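AxyAgu115A (Amphibacillus xylanus NBRC 15112, PDB 6NPS) is a family GH115 alpha-glucuronidase that probably removes glucuronic acid side groups from arabinoglucuronoxylan. Local coordinates at residues 119-124 / 239-244; 207-212 / 467-472; 511-516 / 572-577; 823-828 / 955-960. The protein carries 3 engineered substitutions. One frame throughout, in Å; residues are numbered along the deposited sequence.

Interaction 1. Residues 119-124 / 239-244; sequences DKRGTI and GVIMGA
R121 reaches from the first turn of helix 120-133 to the backbone of G239 and makes the one direct hydrogen bond of this contact: NH1 donates to G239 O over 2.7 Å. The bond is bent, with 144° at the hydrogen, and the oxygen sits about 20° out of the guanidinium plane. The same guanidinium group is held by two carboxylates, E95 at NE and E295 at NH1, so its rotation is well fixed and its charge has mates of opposite sign.

Two aliphatic groups complete the packing. I241 runs square to R121 and lays its outer branch over one guanidinium face, CD1 lying 3.8 Å from R121 CZ toward the rim of the group. K120 leans on the glycine itself, its CE 3.8 Å from G239 CA; with CG anti to the backbone N (chi1 165°) and a bend at chi3, the chain carries NZ to the carbonyls of D236 and E237.

Within 119-124, D119 is the N-cap of helix 120-133, its OD1 accepting from G122 N at 2.8 Å. G239, at positive phi, is the C-prime residue of a Schellman motif closing helix 230-238. The contact thus sets a capped helix start against a Schellman helix end, just where the chain enters strand 241-242 of the parallel sheet in the TIM-barrel-clan domain.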
loop_
_atom_site.group_PDB
_atom_site.type_symbol
_atom_site.label_atom_id
_atom_site.label_comp_id
_atom_site.label_asym_id
_atom_site.label_seq_id
_atom_site.Cartn_x
_atom_site.Cartn_y
_atom_site.Cartn_z
ATOM N N ASP A 119 -57.624 -29.691 -2.936
ATOM C CA ASP A 119 -57.966 -28.268 -2.943
ATOM C C ASP A 119 -57.325 -27.712 -4.213
ATOM O O ASP A 119 -56.710 -28.457 -4.981
ATOM C CB ASP A 119 -57.487 -27.576 -1.650
ATOM C CG ASP A 119 -55.950 -27.824 -1.354
ATOM O OD1 ASP A 119 -55.162 -28.037 -2.303
ATOM O OD2 ASP A 119 -55.523 -27.800 -0.166
ATOM N N LYS A 120 -57.438 -26.403 -4.436
ATOM C CA LYS A 120 -56.944 -25.834 -5.688
ATOM C C LYS A 120 -55.454 -26.128 -5.902
ATOM O O LYS A 120 -55.045 -26.613 -6.974
ATOM C CB LYS A 120 -57.196 -24.334 -5.716
ATOM C CG LYS A 120 -56.399 -23.642 -6.795
ATOM C CD LYS A 120 -57.031 -22.325 -7.212
ATOM C CE LYS A 120 -57.286 -21.445 -6.031
ATOM N NZ LYS A 120 -58.003 -20.194 -6.422
ATOM N N ARG A 121 -54.616 -25.824 -4.902
ATOM C CA ARG A 121 -53.182 -25.983 -5.119
ATOM C C ARG A 121 -52.780 -27.462 -5.225
ATOM O O ARG A 121 -51.847 -27.787 -5.969
ATOM C CB ARG A 121 -52.401 -25.262 -4.000
ATOM C CG ARG A 121 -52.242 -23.727 -4.198
ATOM C CD ARG A 121 -51.340 -23.103 -3.085
ATOM N NE ARG A 121 -51.951 -23.233 -1.759
ATOM C CZ ARG A 121 -52.910 -22.420 -1.324
ATOM N NH1 ARG A 121 -53.336 -21.424 -2.103
ATOM N NH2 ARG A 121 -53.445 -22.598 -0.115
ATOM N N GLY A 122 -53.461 -28.356 -4.497
ATOM C CA GLY A 122 -53.250 -29.785 -4.680
ATOM C C GLY A 122 -53.503 -30.226 -6.111
ATOM O O GLY A 122 -52.760 -31.046 -6.657
ATOM N N THR A 123 -54.582 -29.726 -6.729
ATOM C CA THR A 123 -54.823 -30.071 -8.129
ATOM C C THR A 123 -53.710 -29.541 -9.004
ATOM O O THR A 123 -53.218 -30.239 -9.904
ATOM C CB THR A 123 -56.171 -29.513 -8.595
ATOM O OG1 THR A 123 -57.183 -29.827 -7.627
ATOM C CG2 THR A 123 -56.594 -30.106 -9.946
ATOM N N ILE A 124 -53.263 -28.314 -8.727
ATOM C CA ILE A 124 -52.221 -27.704 -9.547
ATOM C C ILE A 124 -50.934 -28.491 -9.452
ATOM O O ILE A 124 -50.255 -28.710 -10.470
ATOM C CB ILE A 124 -52.022 -26.235 -9.131
ATOM C CG1 ILE A 124 -53.255 -25.450 -9.595
ATOM C CG2 ILE A 124 -50.695 -25.713 -9.677
ATOM C CD1 ILE A 124 -53.308 -23.952 -9.117
ATOM N N GLY A 239 -54.233 -19.240 -6.788
ATOM C CA GLY A 239 -53.952 -19.686 -5.435
ATOM C C GLY A 239 -52.528 -19.430 -4.988
ATOM O O GLY A 239 -52.050 -20.108 -4.077
ATOM N N VAL A 240 -51.831 -18.474 -5.599
ATOM C CA VAL A 240 -50.590 -17.946 -5.042
ATOM C C VAL A 240 -50.971 -17.018 -3.889
ATOM O O VAL A 240 -51.624 -15.996 -4.100
ATOM C CB VAL A 240 -49.766 -17.213 -6.103
ATOM C CG1 VAL A 240 -48.548 -16.491 -5.466
ATOM C CG2 VAL A 240 -49.336 -18.196 -7.193
ATOM N N ILE A 241 -50.580 -17.382 -2.668
ATOM C CA ILE A 241 -50.901 -16.608 -1.470
ATOM C C ILE A 241 -49.968 -15.405 -1.432
ATOM O O ILE A 241 -48.741 -15.558 -1.449
ATOM C CB ILE A 241 -50.732 -17.467 -0.205
ATOM C CG1 ILE A 241 -51.506 -18.801 -0.310
ATOM C CG2 ILE A 241 -51.136 -16.732 1.020
ATOM C CD1 ILE A 241 -51.014 -19.848 0.705
ATOM N N MET A 242 -50.526 -14.208 -1.387
ATOM C CA MET A 242 -49.660 -13.034 -1.411
ATOM C C MET A 242 -49.231 -12.680 0.008
ATOM O O MET A 242 -49.985 -12.851 0.965
ATOM C CB MET A 242 -50.369 -11.847 -2.079
ATOM C CG MET A 242 -50.611 -12.031 -3.597
ATOM S SD MET A 242 -49.086 -12.546 -4.491
ATOM C CE MET A 242 -48.016 -11.129 -4.105
ATOM N N GLY A 243 -48.000 -12.194 0.148
ATOM C CA GLY A 243 -47.623 -11.603 1.424
ATOM C C GLY A 243 -46.857 -10.311 1.228
ATOM O O GLY A 243 -46.744 -9.781 0.116
ATOM N N ALA A 244 -46.266 -9.829 2.313
ATOM C CA ALA A 244 -45.587 -8.554 2.257
ATOM C C ALA A 244 -44.445 -8.569 3.245
ATOM O O ALA A 244 -44.477 -9.280 4.258
ATOM C CB ALA A 244 -46.567 -7.384 2.568
#

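Interaction 2. Residues 207-212 / 467-472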
loop_
_atom_site.group_PDB
_atom_site.type_symbol
_atom_site.label_atom_id
_atom_site.label_comp_id
_atom_site.label_asym_id
_atom_site.label_seq_id
_atom_site.Cartn_x
_atom_site.Cartn_y
_atom_site.Cartn_z
ATOM N N ARG A 207 -44.650 -24.333 -10.110
ATOM C CA ARG A 207 -43.934 -25.507 -10.617
ATOM C C ARG A 207 -42.912 -26.006 -9.609
ATOM O O ARG A 207 -42.617 -27.222 -9.557
ATOM C CB ARG A 207 -43.267 -25.181 -11.956
ATOM C CG ARG A 207 -44.248 -25.197 -13.154
ATOM C CD ARG A 207 -43.510 -24.990 -14.473
ATOM N NE ARG A 207 -44.377 -24.822 -15.649
ATOM C CZ ARG A 207 -44.770 -25.823 -16.455
ATOM N NH1 ARG A 207 -44.409 -27.085 -16.195
ATOM N NH2 ARG A 207 -45.517 -25.561 -17.538
ATOM N N LEU A 208 -42.345 -25.088 -8.804
ATOM C CA LEU A 208 -41.439 -25.478 -7.731
ATOM C C LEU A 208 -42.194 -25.890 -6.470
ATOM O O LEU A 208 -41.579 -26.113 -5.440
ATOM C CB LEU A 208 -40.468 -24.323 -7.414
ATOM C CG LEU A 208 -39.590 -23.891 -8.586
ATOM C CD1 LEU A 208 -38.726 -22.695 -8.194
ATOM C CD2 LEU A 208 -38.710 -25.031 -9.041
ATOM N N LYS A 209 -43.508 -26.010 -6.551
ATOM C CA LYS A 209 -44.384 -26.430 -5.453
ATOM C C LYS A 209 -44.445 -25.409 -4.308
ATOM O O LYS A 209 -44.736 -25.778 -3.153
ATOM C CB LYS A 209 -43.988 -27.815 -4.932
ATOM C CG LYS A 209 -43.931 -28.853 -6.080
ATOM C CD LYS A 209 -43.381 -30.185 -5.640
ATOM C CE LYS A 209 -41.909 -30.079 -5.276
ATOM N NZ LYS A 209 -40.998 -30.446 -6.408
ATOM N N GLY A 210 -44.093 -24.142 -4.596
ATOM C CA GLY A 210 -44.270 -23.071 -3.642
ATOM C C GLY A 210 -45.730 -22.593 -3.651
ATOM O O GLY A 210 -46.555 -22.956 -4.514
ATOM N N ASN A 211 -46.078 -21.773 -2.641
ATOM C CA ASN A 211 -47.435 -21.240 -2.591
ATOM C C ASN A 211 -47.501 -19.801 -2.081
ATOM O O ASN A 211 -48.609 -19.278 -1.932
ATOM C CB ASN A 211 -48.376 -22.144 -1.716
ATOM C CG ASN A 211 -47.923 -22.241 -0.239
ATOM O OD1 ASN A 211 -46.978 -21.575 0.171
ATOM N ND2 ASN A 211 -48.619 -23.067 0.564
ATOM N N TYR A 212 -46.372 -19.122 -1.859
ATOM C CA TYR A 212 -46.372 -17.848 -1.149
ATOM C C TYR A 212 -45.361 -16.914 -1.807
ATOM O O TYR A 212 -44.267 -17.351 -2.151
ATOM C CB TYR A 212 -46.012 -18.085 0.330
ATOM C CG TYR A 212 -45.965 -16.874 1.280
ATOM C CD1 TYR A 212 -44.808 -16.586 1.994
ATOM C CD2 TYR A 212 -47.110 -16.095 1.531
ATOM C CE1 TYR A 212 -44.746 -15.546 2.879
ATOM C CE2 TYR A 212 -47.042 -15.010 2.423
ATOM C CZ TYR A 212 -45.877 -14.769 3.109
ATOM O OH TYR A 212 -45.787 -13.722 3.995
ATOM N N LEU A 467 -36.871 -28.735 -0.306
ATOM C CA LEU A 467 -36.694 -28.975 1.123
ATOM C C LEU A 467 -37.939 -28.592 1.916
ATOM O O LEU A 467 -38.386 -29.353 2.788
ATOM C CB LEU A 467 -35.465 -28.176 1.600
ATOM C CG LEU A 467 -35.046 -28.385 3.055
ATOM C CD1 LEU A 467 -34.761 -29.870 3.286
ATOM C CD2 LEU A 467 -33.826 -27.505 3.371
ATOM N N ALA A 468 -38.529 -27.424 1.620
ATOM C CA ALA A 468 -39.753 -27.001 2.309
ATOM C C ALA A 468 -40.906 -27.952 2.015
ATOM O O ALA A 468 -41.734 -28.241 2.893
ATOM C CB ALA A 468 -40.165 -25.573 1.894
ATOM N N TYR A 469 -40.982 -28.441 0.779
ATOM C CA TYR A 469 -42.117 -29.271 0.394
ATOM C C TYR A 469 -42.023 -30.675 0.980
ATOM O O TYR A 469 -43.022 -31.205 1.467
ATOM C CB TYR A 469 -42.212 -29.309 -1.129
ATOM C CG TYR A 469 -43.313 -30.202 -1.676
ATOM C CD1 TYR A 469 -44.653 -29.789 -1.665
ATOM C CD2 TYR A 469 -43.014 -31.460 -2.204
ATOM C CE1 TYR A 469 -45.665 -30.622 -2.164
ATOM C CE2 TYR A 469 -44.026 -32.298 -2.712
ATOM C CZ TYR A 469 -45.338 -31.862 -2.688
ATOM O OH TYR A 469 -46.311 -32.683 -3.191
ATOM N N ASP A 470 -40.839 -31.303 0.949
ATOM C CA ASP A 470 -40.662 -32.715 1.381
ATOM C C ASP A 470 -39.430 -32.797 2.276
ATOM O O ASP A 470 -38.321 -33.155 1.852
ATOM C CB ASP A 470 -40.549 -33.665 0.178
ATOM C CG ASP A 470 -40.686 -35.152 0.567
ATOM O OD1 ASP A 470 -40.588 -35.500 1.766
ATOM O OD2 ASP A 470 -40.878 -35.972 -0.356
ATOM N N PHE A 471 -39.626 -32.439 3.541
ATOM C CA PHE A 471 -38.485 -32.397 4.446
ATOM C C PHE A 471 -37.993 -33.806 4.774
ATOM O O PHE A 471 -36.811 -34.005 5.068
ATOM C CB PHE A 471 -38.879 -31.625 5.710
ATOM C CG PHE A 471 -37.730 -31.241 6.549
ATOM C CD1 PHE A 471 -36.998 -30.097 6.248
ATOM C CD2 PHE A 471 -37.349 -32.040 7.627
ATOM C CE1 PHE A 471 -35.906 -29.733 7.023
ATOM C CE2 PHE A 471 -36.252 -31.698 8.418
ATOM C CZ PHE A 471 -35.533 -30.564 8.121
ATOM N N ASP A 472 -38.872 -34.800 4.720
ATOM C CA ASP A 472 -38.423 -36.154 5.021
ATOM C C ASP A 472 -37.473 -36.677 3.952
ATOM O O ASP A 472 -36.536 -37.422 4.274
ATOM C CB ASP A 472 -39.619 -37.073 5.197
ATOM C CG ASP A 472 -40.482 -36.656 6.390
ATOM O OD1 ASP A 472 -39.923 -36.097 7.366
ATOM O OD2 ASP A 472 -41.715 -36.865 6.346
#
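A Schellman motif ends helix 195-207, and its C-prime residue, K209 at positive phi, meets Y469 at the close of helix 458-469. G210 N bonds back to L205 O and K209 N to L206 O, and from this turn the lysine chain sets out across the tyrosine ring. The two side chains cross at about a right angle. K209 CD stands over the middle of the ring, 3.7 Å from the centroid of Y469 and 13° off the normal, a CH-pi contact. CE continues over the same face to the CD2 rim, where K209 CE and Y469 CD2 are 3.5 Å apart, while K209 CB lies 3.9 Å from Y469 CD1 toward the other rim. With CG anti to the backbone N (chi1 177°) the ring swings out toward K209, and chi2 of 77° turns its face to the chain. Bends at chi3 and chi4 turn the ammonium away from the ring into a salt bridge with D466, three residues before Y469. The ring therefore steadies the aliphatic part of the chain and the carboxylate its charged end. An alanine in place of Y469 would take away the flat support under K209 CD and CE, and the chain is likely to swing, its pairing with D466 less well fixed. A glycerol molecule, probably from the crystallisation liquor, lies about 3 Å from the K209 side chain at this partly exposed spot. Here the turn leading to strand 212-214 meets a helix end that follows strand 446-450, a join between neighbouring beta-alpha units of the TIM-barrel-clan domain.

Interaction 3. Residues 511-516 / 572-577; sequences NGYTKI and YYPTVG
The ring of Y513 lies between backbone and methyl: over one face stand P574 O, 3.8 Å above the plane, and T575 N, both displaced toward the rim, while the opposite face carries CG2 of T514, its own neighbour in sequence. Beyond the middle of the ring, P574 CB touches the phenol end, 3.5 Å from Y513 CZ and 3.4 Å from Y513 OH. On the CD2 side, T575 OG1 approaches to 3.5 Å from Y513 CD2; that hydroxyl is bonded back to V571 O, a turn earlier in its own helix. The phenol oxygen is likewise engaged, with N424 ND2.

This is helix-to-helix packing inside the protein. Helix 500-519 meets the long helix 564-596 with Y513 CA and T575 CA only 5.4 Å apart, so one face of the aromatic ring lies over the partner's backbone at P574 and T575. The chi1 of Y513, 94°, falls well past the usual +60° and turns the ring onto that backbone. Helix 564-596 is kinked at P574, whose nitrogen has no hydrogen to give to the turn before, and P574 CB is the atom that meets the tyrosine. Were Y513 an alanine, a gap would probably open beside P574 CB and T575, and N424 would lose its phenol partner. The bonds V576 N to Y572 O and G577 N to Y573 O span the proline and keep the helix continuous.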
loop_
_atom_site.group_PDB
_atom_site.type_symbol
_atom_site.label_atom_id
_atom_site.label_comp_id
_atom_site.label_asym_id
_atom_site.label_seq_id
_atom_site.Cartn_x
_atom_site.Cartn_y
_atom_site.Cartn_z
ATOM N N ASN A 511 -21.201 -27.331 -8.415
ATOM C CA ASN A 511 -20.624 -27.520 -7.093
ATOM C C ASN A 511 -19.359 -26.696 -6.942
ATOM O O ASN A 511 -19.127 -26.080 -5.892
ATOM C CB ASN A 511 -20.326 -28.997 -6.873
ATOM C CG ASN A 511 -20.217 -29.341 -5.416
ATOM O OD1 ASN A 511 -21.225 -29.424 -4.715
ATOM N ND2 ASN A 511 -18.992 -29.526 -4.938
ATOM N N GLY A 512 -18.536 -26.669 -7.990
ATOM C CA GLY A 512 -17.337 -25.866 -8.058
ATOM C C GLY A 512 -17.530 -24.377 -7.893
ATOM O O GLY A 512 -16.943 -23.784 -6.980
ATOM N N TYR A 513 -18.316 -23.729 -8.764
ATOM C CA TYR A 513 -18.400 -22.277 -8.663
ATOM C C TYR A 513 -19.091 -21.849 -7.367
ATOM O O TYR A 513 -18.708 -20.834 -6.762
ATOM C CB TYR A 513 -19.086 -21.674 -9.915
ATOM C CG TYR A 513 -20.588 -21.419 -9.830
ATOM C CD1 TYR A 513 -21.098 -20.315 -9.146
ATOM C CD2 TYR A 513 -21.498 -22.257 -10.502
ATOM C CE1 TYR A 513 -22.480 -20.073 -9.081
ATOM C CE2 TYR A 513 -22.913 -22.016 -10.432
ATOM C CZ TYR A 513 -23.373 -20.922 -9.718
ATOM O OH TYR A 513 -24.760 -20.681 -9.647
ATOM N N THR A 514 -20.085 -22.619 -6.889
ATOM C CA THR A 514 -20.806 -22.147 -5.707
ATOM C C THR A 514 -19.959 -22.255 -4.444
ATOM O O THR A 514 -20.084 -21.400 -3.547
ATOM C CB THR A 514 -22.161 -22.884 -5.510
ATOM O OG1 THR A 514 -21.994 -24.326 -5.469
ATOM C CG2 THR A 514 -23.175 -22.503 -6.599
ATOM N N LYS A 515 -19.096 -23.278 -4.350
ATOM C CA LYS A 515 -18.166 -23.346 -3.223
ATOM C C LYS A 515 -17.228 -22.138 -3.198
ATOM O O LYS A 515 -17.047 -21.494 -2.159
ATOM C CB LYS A 515 -17.328 -24.652 -3.249
ATOM C CG LYS A 515 -16.662 -24.778 -1.857
ATOM C CD LYS A 515 -15.894 -26.007 -1.622
ATOM C CE LYS A 515 -15.163 -25.930 -0.261
ATOM N NZ LYS A 515 -15.898 -26.439 0.911
ATOM N N ILE A 516 -16.626 -21.814 -4.338
ATOM C CA ILE A 516 -15.703 -20.677 -4.418
ATOM C C ILE A 516 -16.429 -19.336 -4.196
ATOM O O ILE A 516 -15.975 -18.487 -3.417
ATOM C CB ILE A 516 -14.948 -20.724 -5.758
ATOM C CG1 ILE A 516 -14.028 -21.957 -5.780
ATOM C CG2 ILE A 516 -14.167 -19.394 -5.974
ATOM C CD1 ILE A 516 -13.821 -22.453 -7.180
ATOM N N TYR A 572 -23.329 -21.967 -17.669
ATOM C CA TYR A 572 -22.161 -21.264 -18.183
ATOM C C TYR A 572 -22.053 -19.849 -17.609
ATOM O O TYR A 572 -20.990 -19.441 -17.134
ATOM C CB TYR A 572 -22.226 -21.234 -19.718
ATOM C CG TYR A 572 -20.980 -20.668 -20.372
ATOM C CD1 TYR A 572 -19.866 -21.486 -20.622
ATOM C CD2 TYR A 572 -20.923 -19.327 -20.754
ATOM C CE1 TYR A 572 -18.720 -20.950 -21.237
ATOM C CE2 TYR A 572 -19.799 -18.788 -21.358
ATOM C CZ TYR A 572 -18.710 -19.605 -21.603
ATOM O OH TYR A 572 -17.606 -19.075 -22.201
ATOM N N TYR A 573 -23.134 -19.063 -17.673
ATOM C CA TYR A 573 -23.044 -17.680 -17.201
ATOM C C TYR A 573 -22.736 -17.591 -15.696
ATOM O O TYR A 573 -21.789 -16.882 -15.326
ATOM C CB TYR A 573 -24.343 -16.944 -17.591
ATOM C CG TYR A 573 -24.435 -15.573 -16.964
ATOM C CD1 TYR A 573 -23.581 -14.557 -17.362
ATOM C CD2 TYR A 573 -25.359 -15.301 -15.960
ATOM C CE1 TYR A 573 -23.645 -13.286 -16.780
ATOM C CE2 TYR A 573 -25.440 -14.043 -15.382
ATOM C CZ TYR A 573 -24.560 -13.054 -15.782
ATOM O OH TYR A 573 -24.605 -11.817 -15.199
ATOM N N PRO A 574 -23.475 -18.256 -14.783
ATOM C CA PRO A 574 -23.064 -18.253 -13.352
ATOM C C PRO A 574 -21.629 -18.730 -13.117
ATOM O O PRO A 574 -20.934 -18.181 -12.252
ATOM C CB PRO A 574 -24.049 -19.234 -12.683
ATOM C CG PRO A 574 -25.104 -19.447 -13.633
ATOM C CD PRO A 574 -24.659 -19.088 -15.020
ATOM N N THR A 575 -21.197 -19.814 -13.773
ATOM C CA THR A 575 -19.842 -20.330 -13.528
ATOM C C THR A 575 -18.793 -19.334 -13.971
ATOM O O THR A 575 -17.937 -18.911 -13.187
ATOM C CB THR A 575 -19.608 -21.658 -14.275
ATOM O OG1 THR A 575 -20.565 -22.597 -13.831
ATOM C CG2 THR A 575 -18.179 -22.199 -13.995
ATOM N N VAL A 576 -18.866 -18.927 -15.229
ATOM C CA VAL A 576 -17.817 -18.105 -15.802
ATOM C C VAL A 576 -17.861 -16.721 -15.200
ATOM O O VAL A 576 -16.818 -16.124 -14.911
ATOM C CB VAL A 576 -17.945 -18.063 -17.342
ATOM C CG1 VAL A 576 -16.942 -17.065 -17.932
ATOM C CG2 VAL A 576 -17.746 -19.481 -17.949
ATOM N N GLY A 577 -19.064 -16.201 -14.951
ATOM C CA GLY A 577 -19.158 -14.885 -14.360
ATOM C C GLY A 577 -18.476 -14.828 -13.016
ATOM O O GLY A 577 -17.665 -13.941 -12.757
#

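Interaction 4. Residues 823-828 / 955-960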
loop_
_atom_site.group_PDB
_atom_site.type_symbol
_atom_site.label_atom_id
_atom_site.label_comp_id
_atom_site.label_asym_id
_atom_site.label_seq_id
_atom_site.Cartn_x
_atom_site.Cartn_y
_atom_site.Cartn_z
ATOM N N TYR A 823 -18.507 -29.039 3.343
ATOM C CA TYR A 823 -18.988 -27.856 4.036
ATOM C C TYR A 823 -17.841 -26.872 4.267
ATOM O O TYR A 823 -16.669 -27.258 4.345
ATOM C CB TYR A 823 -19.640 -28.278 5.355
ATOM C CG TYR A 823 -20.453 -27.209 6.021
ATOM C CD1 TYR A 823 -19.839 -26.277 6.825
ATOM C CD2 TYR A 823 -21.842 -27.125 5.854
ATOM C CE1 TYR A 823 -20.539 -25.302 7.430
ATOM C CE2 TYR A 823 -22.568 -26.118 6.482
ATOM C CZ TYR A 823 -21.902 -25.215 7.268
ATOM O OH TYR A 823 -22.556 -24.191 7.919
ATOM N N GLY A 824 -18.172 -25.575 4.288
ATOM C CA GLY A 824 -17.207 -24.581 4.733
ATOM C C GLY A 824 -16.209 -24.127 3.674
ATOM O O GLY A 824 -16.384 -24.316 2.463
ATOM N N LYS A 825 -15.118 -23.525 4.163
ATOM C CA LYS A 825 -14.149 -22.901 3.273
ATOM C C LYS A 825 -13.189 -23.913 2.692
ATOM O O LYS A 825 -12.681 -23.710 1.578
ATOM C CB LYS A 825 -13.372 -21.809 4.008
ATOM C CG LYS A 825 -14.272 -20.609 4.346
ATOM C CD LYS A 825 -13.488 -19.506 5.042
ATOM C CE LYS A 825 -12.675 -18.639 4.078
ATOM N NZ LYS A 825 -12.058 -17.449 4.826
ATOM N N THR A 826 -12.928 -24.996 3.421
ATOM C CA THR A 826 -11.944 -25.975 2.962
ATOM C C THR A 826 -12.580 -27.370 2.897
ATOM O O THR A 826 -13.625 -27.538 2.253
ATOM C CB THR A 826 -10.668 -25.902 3.837
ATOM O OG1 THR A 826 -10.963 -26.174 5.216
ATOM C CG2 THR A 826 -10.020 -24.473 3.753
ATOM N N LEU A 827 -11.999 -28.373 3.551
ATOM C CA LEU A 827 -12.404 -29.753 3.272
ATOM C C LEU A 827 -13.855 -30.003 3.689
ATOM O O LEU A 827 -14.684 -30.430 2.888
ATOM C CB LEU A 827 -11.441 -30.723 3.968
ATOM C CG LEU A 827 -11.653 -32.226 3.719
ATOM C CD1 LEU A 827 -11.598 -32.590 2.210
ATOM C CD2 LEU A 827 -10.651 -33.039 4.541
ATOM N N SER A 828 -14.187 -29.722 4.928
ATOM C CA SER A 828 -15.497 -30.120 5.448
ATOM C C SER A 828 -15.608 -29.552 6.851
ATOM O O SER A 828 -14.770 -28.750 7.284
ATOM C CB SER A 828 -15.680 -31.648 5.433
ATOM O OG SER A 828 -14.794 -32.268 6.360
ATOM N N ASN A 955 0.362 -15.310 7.275
ATOM C CA ASN A 955 -1.041 -14.933 7.089
ATOM C C ASN A 955 -1.633 -15.576 5.848
ATOM O O ASN A 955 -0.948 -15.783 4.839
ATOM C CB ASN A 955 -1.182 -13.422 6.943
ATOM C CG ASN A 955 -0.975 -12.705 8.247
ATOM O OD1 ASN A 955 -1.196 -13.273 9.315
ATOM N ND2 ASN A 955 -0.557 -11.452 8.177
ATOM N N SER A 956 -2.938 -15.831 5.890
ATOM C CA SER A 956 -3.596 -16.379 4.712
ATOM C C SER A 956 -5.102 -16.237 4.909
ATOM O O SER A 956 -5.572 -15.974 6.017
ATOM C CB SER A 956 -3.219 -17.839 4.500
ATOM O OG SER A 956 -3.706 -18.626 5.564
ATOM N N TYR A 957 -5.849 -16.419 3.820
ATOM C CA TYR A 957 -7.307 -16.389 3.914
ATOM C C TYR A 957 -7.855 -17.671 4.515
ATOM O O TYR A 957 -8.762 -17.618 5.346
ATOM C CB TYR A 957 -7.929 -16.183 2.544
ATOM C CG TYR A 957 -9.424 -15.814 2.567
ATOM C CD1 TYR A 957 -9.884 -14.762 3.343
ATOM C CD2 TYR A 957 -10.326 -16.489 1.763
ATOM C CE1 TYR A 957 -11.271 -14.379 3.316
ATOM C CE2 TYR A 957 -11.726 -16.119 1.733
ATOM C CZ TYR A 957 -12.172 -15.076 2.510
ATOM O OH TYR A 957 -13.536 -14.706 2.457
ATOM N N LEU A 958 -7.336 -18.822 4.098
ATOM C CA LEU A 958 -7.874 -20.121 4.482
ATOM C C LEU A 958 -7.219 -20.733 5.710
ATOM O O LEU A 958 -7.666 -21.791 6.159
ATOM C CB LEU A 958 -7.741 -21.108 3.326
ATOM C CG LEU A 958 -8.367 -20.684 1.997
ATOM C CD1 LEU A 958 -8.027 -21.799 1.017
ATOM C CD2 LEU A 958 -9.904 -20.565 2.135
ATOM N N GLY A 959 -6.168 -20.131 6.254
ATOM C CA GLY A 959 -5.391 -20.782 7.282
ATOM C C GLY A 959 -4.364 -21.710 6.661
ATOM O O GLY A 959 -4.408 -21.986 5.456
ATOM N N PRO A 960 -3.432 -22.223 7.481
ATOM C CA PRO A 960 -2.358 -23.073 6.956
ATOM C C PRO A 960 -2.930 -24.377 6.461
ATOM O O PRO A 960 -3.875 -24.901 7.040
ATOM C CB PRO A 960 -1.450 -23.313 8.170
ATOM C CG PRO A 960 -1.987 -22.456 9.263
ATOM C CD PRO A 960 -3.375 -22.100 8.945
HETATM O O HOH W 1 -10.732 -19.044 6.656
#
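Y957 receives the ammonium of K825 on one ring face, NZ standing 3.3 Å from the centroid of the Y957 ring and 12° off its normal, a cation-pi contact over the centre. K825 CE follows as a CH-pi partner, 3.6 Å from Y957 CE2. A bend at chi3 of 80° in K825 takes its last two atoms over the ring, the lysine running nearly perpendicular to the tyrosine side chain. NZ also makes a weak hydrogen bond to Y957 O, and one water strengthens that link: it accepts from K825 NZ at 2.8 Å and donates to Y957 O at 2.8 Å. With N912 O as a further acceptor, the largely buried charge is well supplied, while the phenol oxygen of Y957 bonds to N519 O.

Next comes L958, whose CD2 packs 3.9 Å from K825 CE and whose CB lies 4.1 Å from T826 CG2. G959 then turns the chain at positive phi, its N weakly bonded to S956 OG. This lysine-tyrosine cation-pi pair joins the loop between strands 814-821 and 828-833 to the tail after strand 940-948, in the GH115 C-terminal domain.

Interactions 1 and 2 are neighbours in the TIM-barrel-clan domain, their centres 12 Å apart. They meet in the parallel barrel sheet: I241 N lies 2.8 Å from N211 O, a probable hydrogen bond just where strand 212-214 starts beside strand 241-242, and R121 CD packs 3.4 Å from N211 CB. Interactions 3 and 4 also join, through K515, whose NZ is 2.7 Å from G824 O and 2.9 Å from T826 O; this ties helix 500-519 to the C-terminal domain, with centres 19 Å apart. Between the pairs nothing touches: interactions 2 and 4 approach to about 12 Å at their nearest atoms, and interactions 1 and 4 lie on opposite sides of the chain's centre.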